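Local coordinates for protein GH61E (Thielavia terrestris, PDB 3EJA) that probably acts as a copper-dependent lytic polysaccharide monooxygenase that oxidatively breaks glycosidic bonds in crystalline and amorphous polysaccharides, at residues A[64-69]-A[136-141]; A[25-30]-A[151-156]; A[57-62]-A[116-121]; A[71-76]-A[199-204]. All coordinates share one frame; numbering follows the deposited sequence.

How the contacts relate
From the N terminus, the loop 25-30 comes first and meets strand 151-162 in contact 2, closing a long loop that encloses contacts 1 and 3 whole. Next, strand 57-63 pairs with strand 118-122 in contact 3, within the three-stranded sheet. The following loop, 64-69, reaches the end of strand 130-140 in contact 1, which crosses contact 3. Contact 4 then joins strand 72-78 to the late loop 199-204 and crosses the other three. Contacts 1, 2 and 4 reach three successive strands of the five-stranded sheet, contacts 1 and 2 meeting at the metal site, whereas contact 3 packs through Y60, F119 and V121 onto F74 of contact 4.

Contact 1: A[64-69]-A[136-141]; sequences PDVYHP and AEQIGL. With MG (magnesium ion), chain F.
Q138 sets its CG anti to its backbone N (chi1 -160°) and then bends at chi2 (-96°), which lays its amide against V66 and within reach of the carbonyl oxygen of H68. V66 answers with CG1, which lies 3.6 Å from Q138 CD and equally close to Q138 NE2, the two side chains crossing at a slant. Q138 NE2 donates to H68 O at 2.9 Å, but the N-H...O angle of 130° makes this a weak bond, and a second weak one goes to G70 O. The other arm of the amide, OE1, is bonded to the hydroxyl of Y2, which also meets H68 N. L141 N makes a straight bond of 2.8 Å to P69 O. H68 CB packs 3.9 Å from G140 CA, where a CB would be tightly placed. An alanine in place of Q138 would probably leave the Y2 hydroxyl without this acceptor and open a gap beside V66 CG1. H68 NE2 binds the magnesium ion at 2.1 Å alongside H1 N, Y153 completing the site, and a metal-bound water is hydrogen-bonded to Y67 OH. H1 and H68 correspond to the histidine brace that probably holds copper in the active enzyme, as in other AA9 enzymes. Q138, bonded weakly to H68 O and through Y2 OH to H68 N, probably acts as a second-shell residue that helps position H68.

Contact 2: A[25-30]-A[151-156]; sequences NGYVGD and QFYISC. With SO4 (sulfate ion), chain I.
Y27 and Q151 carry this contact as a stack of ring on amide. The two planes are 6° apart, and Q151 CG sits 3.4 Å above the centroid of the Y27 ring, almost on its normal, while the extended chain takes Q151 CD on to 3.4 Å from Y27 CE2. In a second CH-pi contact, Y27 CB lies over a face of the Y153 ring, 4.0 Å from its centroid, and N25 O approaches the edge of that ring. Backbone pairing is confined to V28 and F152, which exchange two bonds of 2.9 Å (N to O each way) in a single antiparallel bridge. Beside it, V28 CB meets F152 CB and V28 CG2 meets I154 CD1, next to I36 of helix 35-38. Among polar side chains, Y153 OH donates to Q151 OE1 at 2.7 Å. Q151 NE2 donates to O1 of a sulfate, probably from the crystallisation liquor, at 2.6 Å, and to a water that Y27 OH also meets; H142 binds the same sulfate. Y153 belongs to the metal site, and Q151 and H142 probably bind dioxygen. With its flat side against Y27 and OE1 tied to Y153, the Q151 amide is probably held in its rotation.

Contact 3: A[57-62]-A[116-121]; sequences TVTYWA and KSSFAV
W61 reaches across to S117 and S118 of segment 116-121. Its CB stands 4.0 Å from S117 O; CG lies beside its backbone N (chi1 -67°), which carries the indole back toward the partner chain. CE3 approaches S117 O at 3.7 Å, and CZ3 meets S118 CB at 3.6 Å; CH2, at the tip, lies 3.8 Å from S118 CB, with S118 OG also near. S118 CB and T59 CG2 lie over the same face of the indole, each offset toward the rim, and T59 CG2 touches S118 OG at 3.4 Å. At the five-membered ring NE1 is bonded to N8 O; R6 makes a cation-pi contact with the indole. The two strands run antiparallel, at 151°, as part of the three-stranded sheet of a fibronectin type III-like beta sandwich. V58 pairs with V121 and Y60 with F119 as hydrogen-bonded pairs, and A62 N adds a bond of 2.8 Å to S117 O. The side chains of these two pairs point to the inside of the sandwich, where Y60 CB touches V121 CG2 at 4.2 Å, L134 lies against V58, Y60 and V121, and F119 packs on V72 and F74. Y60 OH ends on S155 OG, in the opposing sheet.

Contact 4: A[71-76]-A[199-204]; sequences PVQFYM and QNPGPA
Q73 and N200 form the close-packed half of this contact. With CG beside the backbone N (chi1 -48°) and the chain extended beyond it, the Q73 amide reaches the loop, where OE1 accepts from N200 ND2 at 3.1 Å and lies equally near N200 CB. Q73 NE2 donates to P201 O at 3.3 Å, with that oxygen close to the amide plane, and to E137 OE2 on the neighbouring strand; N200 ND2 has a second acceptor in D101 O. P71 CB packs 3.7 Å from N200 ND2. An alanine in place of Q73 would probably leave N200 without this acceptor and the buried E137 carboxylate without one of its donors. The other half, toward the partly exposed G202 and P203, is looser. Y75 meets P203 tip to tip, P203 CD lying at the ring edge 3.8 Å from Y75 CE2, while Y75 OH turns to Y179 OH for its bond. G202 CA is 3.7 Å from Y75 OH, and any CB would run into that hydroxyl. Strand 72-78 alternates: F74 faces the core, while Q73 and Y75 point to the opposite face of the five-stranded sheet, which this late loop covers in the beta sandwich of the AA9 family.

Contact 1: A[64-69]-A[136-141]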
loop_
_atom_site.group_PDB
_atom_site.type_symbol
_atom_site.label_atom_id
_atom_site.label_comp_id
_atom_site.label_asym_id
_atom_site.label_seq_id
_atom_site.Cartn_x
_atom_site.Cartn_y
_atom_site.Cartn_z
ATOM N N PRO A 64 10.350 4.907 -11.277
ATOM C CA PRO A 64 11.690 5.422 -10.916
ATOM C C PRO A 64 11.772 6.044 -9.513
ATOM O O PRO A 64 12.804 5.936 -8.844
ATOM C CB PRO A 64 11.945 6.489 -11.992
ATOM C CG PRO A 64 10.594 6.999 -12.331
ATOM C CD PRO A 64 9.672 5.791 -12.246
ATOM N N ASP A 65 10.675 6.673 -9.100
ATOM C CA ASP A 65 10.508 7.340 -7.804
ATOM C C ASP A 65 9.062 7.843 -7.773
ATOM O O ASP A 65 8.379 7.834 -8.799
ATOM C CB ASP A 65 11.472 8.527 -7.653
ATOM C CG ASP A 65 11.378 9.500 -8.808
ATOM O OD1 ASP A 65 10.357 10.198 -8.934
ATOM O OD2 ASP A 65 12.334 9.565 -9.596
ATOM N N VAL A 66 8.605 8.300 -6.612
ATOM C CA VAL A 66 7.245 8.832 -6.471
ATOM C C VAL A 66 7.254 10.328 -6.796
ATOM O O VAL A 66 7.934 11.100 -6.113
ATOM C CB VAL A 66 6.700 8.591 -5.028
ATOM C CG1 VAL A 66 5.396 9.341 -4.800
ATOM C CG2 VAL A 66 6.517 7.082 -4.751
ATOM N N TYR A 67 6.521 10.736 -7.829
ATOM C CA TYR A 67 6.557 12.146 -8.253
ATOM C C TYR A 67 5.212 12.877 -8.362
ATOM O O TYR A 67 5.205 14.097 -8.553
ATOM C CB TYR A 67 7.389 12.337 -9.536
ATOM C CG TYR A 67 6.851 11.677 -10.786
ATOM C CD1 TYR A 67 5.911 12.321 -11.601
ATOM C CD2 TYR A 67 7.318 10.421 -11.183
ATOM C CE1 TYR A 67 5.432 11.720 -12.752
ATOM C CE2 TYR A 67 6.846 9.811 -12.334
ATOM C CZ TYR A 67 5.907 10.463 -13.112
ATOM O OH TYR A 67 5.447 9.866 -14.255
ATOM N N HIS A 68 4.096 12.157 -8.261
ATOM C CA HIS A 68 2.786 12.819 -8.179
ATOM C C HIS A 68 2.492 13.149 -6.717
ATOM O O HIS A 68 2.841 12.368 -5.823
ATOM C CB HIS A 68 1.656 11.953 -8.744
ATOM C CG HIS A 68 1.800 11.633 -10.198
ATOM N ND1 HIS A 68 1.900 12.606 -11.173
ATOM C CD2 HIS A 68 1.823 10.444 -10.844
ATOM C CE1 HIS A 68 1.989 12.026 -12.357
ATOM N NE2 HIS A 68 1.945 10.716 -12.185
ATOM N N PRO A 69 1.847 14.305 -6.464
ATOM C CA PRO A 69 1.501 14.667 -5.089
ATOM C C PRO A 69 0.444 13.704 -4.554
ATOM O O PRO A 69 -0.481 13.337 -5.275
ATOM C CB PRO A 69 0.911 16.075 -5.235
ATOM C CG PRO A 69 0.425 16.139 -6.648
ATOM C CD PRO A 69 1.397 15.323 -7.433
ATOM N N ALA A 136 1.729 -2.072 -0.930
ATOM C CA ALA A 136 2.270 -0.717 -1.128
ATOM C C ALA A 136 1.275 0.084 -1.931
ATOM O O ALA A 136 0.691 -0.427 -2.890
ATOM C CB ALA A 136 3.608 -0.758 -1.867
ATOM N N GLU A 137 1.070 1.335 -1.526
ATOM C CA GLU A 137 0.166 2.219 -2.222
ATOM C C GLU A 137 0.691 3.652 -2.245
ATOM O O GLU A 137 1.170 4.145 -1.229
ATOM C CB GLU A 137 -1.186 2.175 -1.511
ATOM C CG GLU A 137 -2.178 3.240 -1.901
ATOM C CD GLU A 137 -3.400 3.176 -1.024
ATOM O OE1 GLU A 137 -4.362 2.514 -1.430
ATOM O OE2 GLU A 137 -3.384 3.739 0.086
ATOM N N GLN A 138 0.595 4.308 -3.400
ATOM C CA GLN A 138 0.672 5.772 -3.454
ATOM C C GLN A 138 -0.515 6.260 -4.267
ATOM O O GLN A 138 -0.865 5.659 -5.279
ATOM C CB GLN A 138 1.994 6.278 -4.040
ATOM C CG GLN A 138 2.308 7.752 -3.675
ATOM C CD GLN A 138 1.893 8.756 -4.739
ATOM O OE1 GLN A 138 1.641 8.397 -5.896
ATOM N NE2 GLN A 138 1.861 10.046 -4.356
ATOM N N ILE A 139 -1.153 7.325 -3.783
ATOM C CA ILE A 139 -2.338 7.872 -4.434
ATOM C C ILE A 139 -2.011 9.229 -5.048
ATOM O O ILE A 139 -1.892 10.226 -4.331
ATOM C CB ILE A 139 -3.535 7.999 -3.438
ATOM C CG1 ILE A 139 -3.674 6.726 -2.588
ATOM C CG2 ILE A 139 -4.827 8.330 -4.194
ATOM C CD1 ILE A 139 -4.703 6.820 -1.454
ATOM N N GLY A 140 -1.858 9.257 -6.371
ATOM C CA GLY A 140 -1.618 10.503 -7.109
ATOM C C GLY A 140 -2.887 11.327 -7.156
ATOM O O GLY A 140 -3.922 10.853 -7.659
ATOM N N LEU A 141 -2.810 12.546 -6.627
ATOM C CA LEU A 141 -3.988 13.428 -6.493
ATOM C C LEU A 141 -4.010 14.648 -7.440
ATOM O O LEU A 141 -4.860 15.548 -7.302
ATOM C CB LEU A 141 -4.126 13.881 -5.032
ATOM C CG LEU A 141 -4.316 12.803 -3.959
ATOM C CD1 LEU A 141 -4.332 13.437 -2.565
ATOM C CD2 LEU A 141 -5.608 12.009 -4.206
HETATM MG MG MG F . 1.924 9.187 -13.641
HETATM O O HOH W 1 2.959 10.518 -15.038
#

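Contact 2: A[25-30]-A[151-156]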
loop_
_atom_site.group_PDB
_atom_site.type_symbol
_atom_site.label_atom_id
_atom_site.label_comp_id
_atom_site.label_asym_id
_atom_site.label_seq_id
_atom_site.Cartn_x
_atom_site.Cartn_y
_atom_site.Cartn_z
ATOM N N ASN A 25 3.857 1.267 -16.290
ATOM C CA ASN A 25 3.837 2.089 -15.078
ATOM C C ASN A 25 2.498 2.814 -14.838
ATOM O O ASN A 25 2.477 3.841 -14.154
ATOM C CB ASN A 25 5.008 3.086 -15.080
ATOM C CG ASN A 25 6.326 2.442 -15.463
ATOM O OD1 ASN A 25 6.675 2.376 -16.643
ATOM N ND2 ASN A 25 7.079 1.993 -14.471
ATOM N N GLY A 26 1.405 2.271 -15.405
ATOM C CA GLY A 26 0.039 2.809 -15.267
ATOM C C GLY A 26 -0.519 2.723 -13.856
ATOM O O GLY A 26 0.202 2.375 -12.923
ATOM N N TYR A 27 -1.814 3.001 -13.701
ATOM C CA TYR A 27 -2.427 3.109 -12.371
ATOM C C TYR A 27 -3.799 2.431 -12.293
ATOM O O TYR A 27 -4.411 2.138 -13.321
ATOM C CB TYR A 27 -2.561 4.589 -11.976
ATOM C CG TYR A 27 -3.390 5.397 -12.951
ATOM C CD1 TYR A 27 -4.782 5.401 -12.874
ATOM C CD2 TYR A 27 -2.783 6.150 -13.951
ATOM C CE1 TYR A 27 -5.552 6.131 -13.775
ATOM C CE2 TYR A 27 -3.543 6.892 -14.851
ATOM C CZ TYR A 27 -4.926 6.872 -14.756
ATOM O OH TYR A 27 -5.678 7.605 -15.645
ATOM N N VAL A 28 -4.269 2.192 -11.070
ATOM C CA VAL A 28 -5.644 1.776 -10.842
ATOM C C VAL A 28 -6.475 3.044 -10.599
ATOM O O VAL A 28 -6.095 3.886 -9.782
ATOM C CB VAL A 28 -5.768 0.806 -9.636
ATOM C CG1 VAL A 28 -7.223 0.334 -9.460
ATOM C CG2 VAL A 28 -4.840 -0.383 -9.814
ATOM N N GLY A 29 -7.578 3.187 -11.330
ATOM C CA GLY A 29 -8.493 4.331 -11.165
ATOM C C GLY A 29 -9.841 3.980 -10.538
ATOM O O GLY A 29 -10.595 4.868 -10.149
ATOM N N ASP A 30 -10.139 2.687 -10.443
ATOM C CA ASP A 30 -11.434 2.186 -9.967
ATOM C C ASP A 30 -11.273 1.528 -8.597
ATOM O O ASP A 30 -10.742 0.418 -8.513
ATOM C CB ASP A 30 -11.953 1.159 -10.985
ATOM C CG ASP A 30 -13.330 0.591 -10.637
ATOM O OD1 ASP A 30 -13.916 0.899 -9.571
ATOM O OD2 ASP A 30 -13.826 -0.187 -11.467
ATOM N N GLN A 151 -5.198 8.476 -8.857
ATOM C CA GLN A 151 -4.395 7.423 -9.508
ATOM C C GLN A 151 -3.664 6.582 -8.464
ATOM O O GLN A 151 -2.792 7.086 -7.753
ATOM C CB GLN A 151 -3.407 8.037 -10.513
ATOM C CG GLN A 151 -4.087 8.757 -11.668
ATOM C CD GLN A 151 -3.115 9.458 -12.608
ATOM O OE1 GLN A 151 -1.891 9.407 -12.428
ATOM N NE2 GLN A 151 -3.660 10.119 -13.624
ATOM N N PHE A 152 -4.038 5.306 -8.365
ATOM C CA PHE A 152 -3.427 4.396 -7.388
ATOM C C PHE A 152 -2.269 3.602 -7.982
ATOM O O PHE A 152 -2.438 2.888 -8.971
ATOM C CB PHE A 152 -4.486 3.439 -6.801
ATOM C CG PHE A 152 -5.552 4.142 -5.998
ATOM C CD1 PHE A 152 -6.615 4.784 -6.637
ATOM C CD2 PHE A 152 -5.494 4.160 -4.605
ATOM C CE1 PHE A 152 -7.599 5.450 -5.904
ATOM C CE2 PHE A 152 -6.473 4.821 -3.855
ATOM C CZ PHE A 152 -7.531 5.472 -4.506
ATOM N N TYR A 153 -1.101 3.742 -7.358
ATOM C CA TYR A 153 0.098 2.995 -7.733
ATOM C C TYR A 153 0.357 1.990 -6.623
ATOM O O TYR A 153 0.609 2.380 -5.484
ATOM C CB TYR A 153 1.286 3.953 -7.953
ATOM C CG TYR A 153 1.006 4.947 -9.055
ATOM C CD1 TYR A 153 1.261 4.618 -10.387
ATOM C CD2 TYR A 153 0.441 6.201 -8.775
ATOM C CE1 TYR A 153 0.979 5.504 -11.410
ATOM C CE2 TYR A 153 0.155 7.102 -9.803
ATOM C CZ TYR A 153 0.429 6.743 -11.113
ATOM O OH TYR A 153 0.165 7.614 -12.143
ATOM N N ILE A 154 0.253 0.701 -6.965
ATOM C CA ILE A 154 0.115 -0.393 -5.990
ATOM C C ILE A 154 0.973 -1.611 -6.341
ATOM O O ILE A 154 1.174 -1.907 -7.510
ATOM C CB ILE A 154 -1.392 -0.873 -5.912
ATOM C CG1 ILE A 154 -2.304 0.223 -5.329
ATOM C CG2 ILE A 154 -1.556 -2.188 -5.108
ATOM C CD1 ILE A 154 -3.772 0.084 -5.769
ATOM N N SER A 155 1.450 -2.318 -5.318
ATOM C CA SER A 155 1.881 -3.719 -5.460
ATOM C C SER A 155 1.793 -4.444 -4.107
ATOM O O SER A 155 1.560 -3.809 -3.077
ATOM C CB SER A 155 3.292 -3.825 -6.047
ATOM O OG SER A 155 4.260 -3.562 -5.063
ATOM N N CYS A 156 1.984 -5.763 -4.107
ATOM C CA CYS A 156 2.020 -6.520 -2.855
ATOM C C CYS A 156 3.221 -7.443 -2.770
ATOM O O CYS A 156 3.517 -8.180 -3.718
ATOM C CB CYS A 156 0.747 -7.342 -2.664
ATOM S SG CYS A 156 -0.774 -6.382 -2.497
HETATM S S SO4 I . -1.747 12.156 -15.997
HETATM O O1 SO4 I . -3.092 11.780 -15.570
HETATM O O2 SO4 I . -1.764 13.547 -16.436
HETATM O O3 SO4 I . -0.808 11.970 -14.896
HETATM O O4 SO4 I . -1.338 11.307 -17.115
HETATM O O HOH W 2 -6.642 9.866 -13.491
#

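Contact 3: A[57-62]-A[116-121]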
loop_
_atom_site.group_PDB
_atom_site.type_symbol
_atom_site.label_atom_id
_atom_site.label_comp_id
_atom_site.label_asym_id
_atom_site.label_seq_id
_atom_site.Cartn_x
_atom_site.Cartn_y
_atom_site.Cartn_z
ATOM N N THR A 57 12.375 -3.147 9.859
ATOM C CA THR A 57 11.941 -2.280 8.774
ATOM C C THR A 57 12.122 -2.987 7.436
ATOM O O THR A 57 13.181 -3.544 7.162
ATOM C CB THR A 57 12.734 -0.952 8.781
ATOM O OG1 THR A 57 12.484 -0.256 10.006
ATOM C CG2 THR A 57 12.338 -0.065 7.607
ATOM N N VAL A 58 11.077 -2.985 6.615
ATOM C CA VAL A 58 11.193 -3.459 5.244
ATOM C C VAL A 58 11.290 -2.237 4.326
ATOM O O VAL A 58 10.537 -1.279 4.484
ATOM C CB VAL A 58 9.995 -4.365 4.838
ATOM C CG1 VAL A 58 9.972 -4.595 3.327
ATOM C CG2 VAL A 58 10.046 -5.699 5.591
ATOM N N THR A 59 12.234 -2.267 3.389
ATOM C CA THR A 59 12.350 -1.196 2.404
ATOM C C THR A 59 11.512 -1.550 1.183
ATOM O O THR A 59 11.731 -2.593 0.554
ATOM C CB THR A 59 13.831 -0.947 2.010
ATOM O OG1 THR A 59 14.551 -0.496 3.166
ATOM C CG2 THR A 59 13.935 0.103 0.914
ATOM N N TYR A 60 10.535 -0.702 0.864
ATOM C CA TYR A 60 9.751 -0.879 -0.356
ATOM C C TYR A 60 10.214 0.157 -1.369
ATOM O O TYR A 60 10.310 1.354 -1.052
ATOM C CB TYR A 60 8.244 -0.749 -0.082
ATOM C CG TYR A 60 7.366 -1.801 -0.770
ATOM C CD1 TYR A 60 7.404 -1.987 -2.150
ATOM C CD2 TYR A 60 6.483 -2.589 -0.023
ATOM C CE1 TYR A 60 6.592 -2.943 -2.780
ATOM C CE2 TYR A 60 5.666 -3.558 -0.639
ATOM C CZ TYR A 60 5.719 -3.716 -2.015
ATOM O OH TYR A 60 4.910 -4.653 -2.619
ATOM N N TRP A 61 10.527 -0.307 -2.575
ATOM C CA TRP A 61 11.094 0.556 -3.611
ATOM C C TRP A 61 10.043 0.933 -4.640
ATOM O O TRP A 61 9.268 0.082 -5.079
ATOM C CB TRP A 61 12.271 -0.131 -4.319
ATOM C CG TRP A 61 13.471 -0.346 -3.453
ATOM C CD1 TRP A 61 13.754 -1.451 -2.700
ATOM C CD2 TRP A 61 14.564 0.568 -3.253
ATOM N NE1 TRP A 61 14.953 -1.287 -2.045
ATOM C CE2 TRP A 61 15.471 -0.058 -2.365
ATOM C CE3 TRP A 61 14.865 1.850 -3.744
ATOM C CZ2 TRP A 61 16.661 0.562 -1.942
ATOM C CZ3 TRP A 61 16.054 2.465 -3.328
ATOM C CH2 TRP A 61 16.929 1.820 -2.432
ATOM N N ALA A 62 10.022 2.211 -5.010
ATOM C CA ALA A 62 9.233 2.679 -6.148
ATOM C C ALA A 62 10.172 2.975 -7.316
ATOM O O ALA A 62 11.335 3.348 -7.106
ATOM C CB ALA A 62 8.432 3.920 -5.767
ATOM N N LYS A 116 11.282 10.528 -3.834
ATOM C CA LYS A 116 11.884 9.373 -3.170
ATOM C C LYS A 116 11.612 8.056 -3.907
ATOM O O LYS A 116 10.547 7.859 -4.486
ATOM C CB LYS A 116 11.395 9.235 -1.718
ATOM C CG LYS A 116 12.100 10.112 -0.675
ATOM C CD LYS A 116 11.303 10.152 0.650
ATOM C CE LYS A 116 11.174 8.783 1.336
ATOM N NZ LYS A 116 12.475 8.161 1.735
ATOM N N SER A 117 12.589 7.155 -3.859
ATOM C CA SER A 117 12.426 5.800 -4.398
ATOM C C SER A 117 12.358 4.762 -3.283
ATOM O O SER A 117 11.738 3.710 -3.441
ATOM C CB SER A 117 13.582 5.452 -5.342
ATOM O OG SER A 117 13.748 6.431 -6.349
ATOM N N SER A 118 13.006 5.071 -2.161
ATOM C CA SER A 118 13.140 4.156 -1.033
ATOM C C SER A 118 12.212 4.531 0.130
ATOM O O SER A 118 12.267 5.654 0.629
ATOM C CB SER A 118 14.597 4.164 -0.556
ATOM O OG SER A 118 14.761 3.353 0.584
ATOM N N PHE A 119 11.389 3.573 0.563
ATOM C CA PHE A 119 10.413 3.803 1.632
ATOM C C PHE A 119 10.544 2.822 2.789
ATOM O O PHE A 119 10.516 1.607 2.594
ATOM C CB PHE A 119 8.987 3.810 1.058
ATOM C CG PHE A 119 8.727 4.973 0.152
ATOM C CD1 PHE A 119 9.123 4.934 -1.187
ATOM C CD2 PHE A 119 8.135 6.131 0.646
ATOM C CE1 PHE A 119 8.908 6.029 -2.022
ATOM C CE2 PHE A 119 7.910 7.229 -0.188
ATOM C CZ PHE A 119 8.294 7.173 -1.519
ATOM N N ALA A 120 10.689 3.378 3.992
ATOM C CA ALA A 120 10.822 2.602 5.227
ATOM C C ALA A 120 9.464 2.164 5.788
ATOM O O ALA A 120 8.641 3.001 6.180
ATOM C CB ALA A 120 11.610 3.409 6.270
ATOM N N VAL A 121 9.233 0.850 5.807
ATOM C CA VAL A 121 7.969 0.294 6.308
ATOM C C VAL A 121 8.199 -0.400 7.639
ATOM O O VAL A 121 8.855 -1.448 7.686
ATOM C CB VAL A 121 7.308 -0.717 5.334
ATOM C CG1 VAL A 121 5.895 -1.066 5.807
ATOM C CG2 VAL A 121 7.278 -0.168 3.915
#

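Contact 4: A[71-76]-A[199-204]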
loop_
_atom_site.group_PDB
_atom_site.type_symbol
_atom_site.label_atom_id
_atom_site.label_comp_id
_atom_site.label_asym_id
_atom_site.label_seq_id
_atom_site.Cartn_x
_atom_site.Cartn_y
_atom_site.Cartn_z
ATOM N N PRO A 71 -0.559 10.829 -0.814
ATOM C CA PRO A 71 -0.063 10.015 0.292
ATOM C C PRO A 71 0.483 8.643 -0.123
ATOM O O PRO A 71 0.023 8.052 -1.112
ATOM C CB PRO A 71 -1.315 9.809 1.153
ATOM C CG PRO A 71 -2.435 9.799 0.158
ATOM C CD PRO A 71 -2.038 10.813 -0.887
ATOM N N VAL A 72 1.446 8.160 0.659
ATOM C CA VAL A 72 1.917 6.778 0.619
ATOM C C VAL A 72 1.347 6.068 1.846
ATOM O O VAL A 72 1.408 6.593 2.973
ATOM C CB VAL A 72 3.477 6.709 0.633
ATOM C CG1 VAL A 72 3.977 5.278 0.895
ATOM C CG2 VAL A 72 4.043 7.233 -0.684
ATOM N N GLN A 73 0.780 4.882 1.628
ATOM C CA GLN A 73 0.255 4.067 2.717
ATOM C C GLN A 73 0.674 2.612 2.528
ATOM O O GLN A 73 0.834 2.159 1.389
ATOM C CB GLN A 73 -1.279 4.190 2.786
ATOM C CG GLN A 73 -1.779 5.656 2.724
ATOM C CD GLN A 73 -3.228 5.822 3.128
ATOM O OE1 GLN A 73 -3.536 6.614 4.015
ATOM N NE2 GLN A 73 -4.128 5.073 2.486
ATOM N N PHE A 74 0.882 1.902 3.639
ATOM C CA PHE A 74 1.181 0.464 3.591
ATOM C C PHE A 74 0.188 -0.309 4.453
ATOM O O PHE A 74 -0.164 0.134 5.546
ATOM C CB PHE A 74 2.630 0.171 4.036
ATOM C CG PHE A 74 3.668 0.743 3.108
ATOM C CD1 PHE A 74 4.043 0.057 1.954
ATOM C CD2 PHE A 74 4.245 1.987 3.372
ATOM C CE1 PHE A 74 4.990 0.587 1.076
ATOM C CE2 PHE A 74 5.182 2.534 2.499
ATOM C CZ PHE A 74 5.559 1.837 1.348
ATOM N N TYR A 75 -0.265 -1.455 3.943
ATOM C CA TYR A 75 -1.143 -2.346 4.690
ATOM C C TYR A 75 -0.541 -3.751 4.728
ATOM O O TYR A 75 0.300 -4.098 3.904
ATOM C CB TYR A 75 -2.516 -2.450 4.025
ATOM C CG TYR A 75 -3.385 -1.206 3.992
ATOM C CD1 TYR A 75 -3.075 -0.119 3.157
ATOM C CD2 TYR A 75 -4.555 -1.148 4.742
ATOM C CE1 TYR A 75 -3.915 1.019 3.096
ATOM C CE2 TYR A 75 -5.398 -0.027 4.696
ATOM C CZ TYR A 75 -5.077 1.044 3.876
ATOM O OH TYR A 75 -5.933 2.119 3.840
ATOM N N MET A 76 -0.986 -4.555 5.687
ATOM C CA MET A 76 -0.592 -5.958 5.781
ATOM C C MET A 76 -1.815 -6.854 5.984
ATOM O O MET A 76 -2.846 -6.398 6.475
ATOM C CB MET A 76 0.395 -6.163 6.933
ATOM C CG MET A 76 1.758 -5.499 6.722
ATOM S SD MET A 76 2.831 -5.680 8.156
ATOM C CE MET A 76 3.444 -7.361 7.892
ATOM N N GLN A 199 -7.450 14.132 4.977
ATOM C CA GLN A 199 -7.963 12.930 5.588
ATOM C C GLN A 199 -7.543 11.707 4.766
ATOM O O GLN A 199 -8.122 11.448 3.722
ATOM C CB GLN A 199 -9.481 13.049 5.634
ATOM C CG GLN A 199 -10.192 11.737 5.626
ATOM C CD GLN A 199 -10.678 11.368 6.969
ATOM O OE1 GLN A 199 -11.867 11.110 7.149
ATOM N NE2 GLN A 199 -9.768 11.342 7.948
ATOM N N ASN A 200 -6.537 10.967 5.244
ATOM C CA ASN A 200 -6.085 9.743 4.565
ATOM C C ASN A 200 -7.236 8.747 4.435
ATOM O O ASN A 200 -7.990 8.558 5.385
ATOM C CB ASN A 200 -4.922 9.059 5.301
ATOM C CG ASN A 200 -3.657 9.915 5.355
ATOM O OD1 ASN A 200 -3.601 10.916 6.079
ATOM N ND2 ASN A 200 -2.633 9.505 4.620
ATOM N N PRO A 201 -7.385 8.127 3.247
ATOM C CA PRO A 201 -8.450 7.136 3.116
ATOM C C PRO A 201 -8.117 5.861 3.872
ATOM O O PRO A 201 -6.944 5.565 4.116
ATOM C CB PRO A 201 -8.521 6.875 1.610
ATOM C CG PRO A 201 -7.205 7.269 1.079
ATOM C CD PRO A 201 -6.641 8.325 1.991
ATOM N N GLY A 202 -9.156 5.122 4.239
ATOM C CA GLY A 202 -8.987 3.853 4.917
ATOM C C GLY A 202 -9.004 3.953 6.434
ATOM O O GLY A 202 -9.251 5.024 7.004
ATOM N N PRO A 203 -8.745 2.817 7.106
ATOM C CA PRO A 203 -8.756 2.755 8.568
ATOM C C PRO A 203 -7.549 3.462 9.209
ATOM O O PRO A 203 -6.605 3.838 8.511
ATOM C CB PRO A 203 -8.720 1.248 8.846
ATOM C CG PRO A 203 -8.013 0.663 7.658
ATOM C CD PRO A 203 -8.434 1.513 6.489
ATOM N N ALA A 204 -7.601 3.648 10.527
ATOM C CA ALA A 204 -6.485 4.222 11.273
ATOM C C ALA A 204 -5.260 3.308 11.208
ATOM O O ALA A 204 -5.404 2.088 11.127
ATOM C CB ALA A 204 -6.885 4.445 12.726
#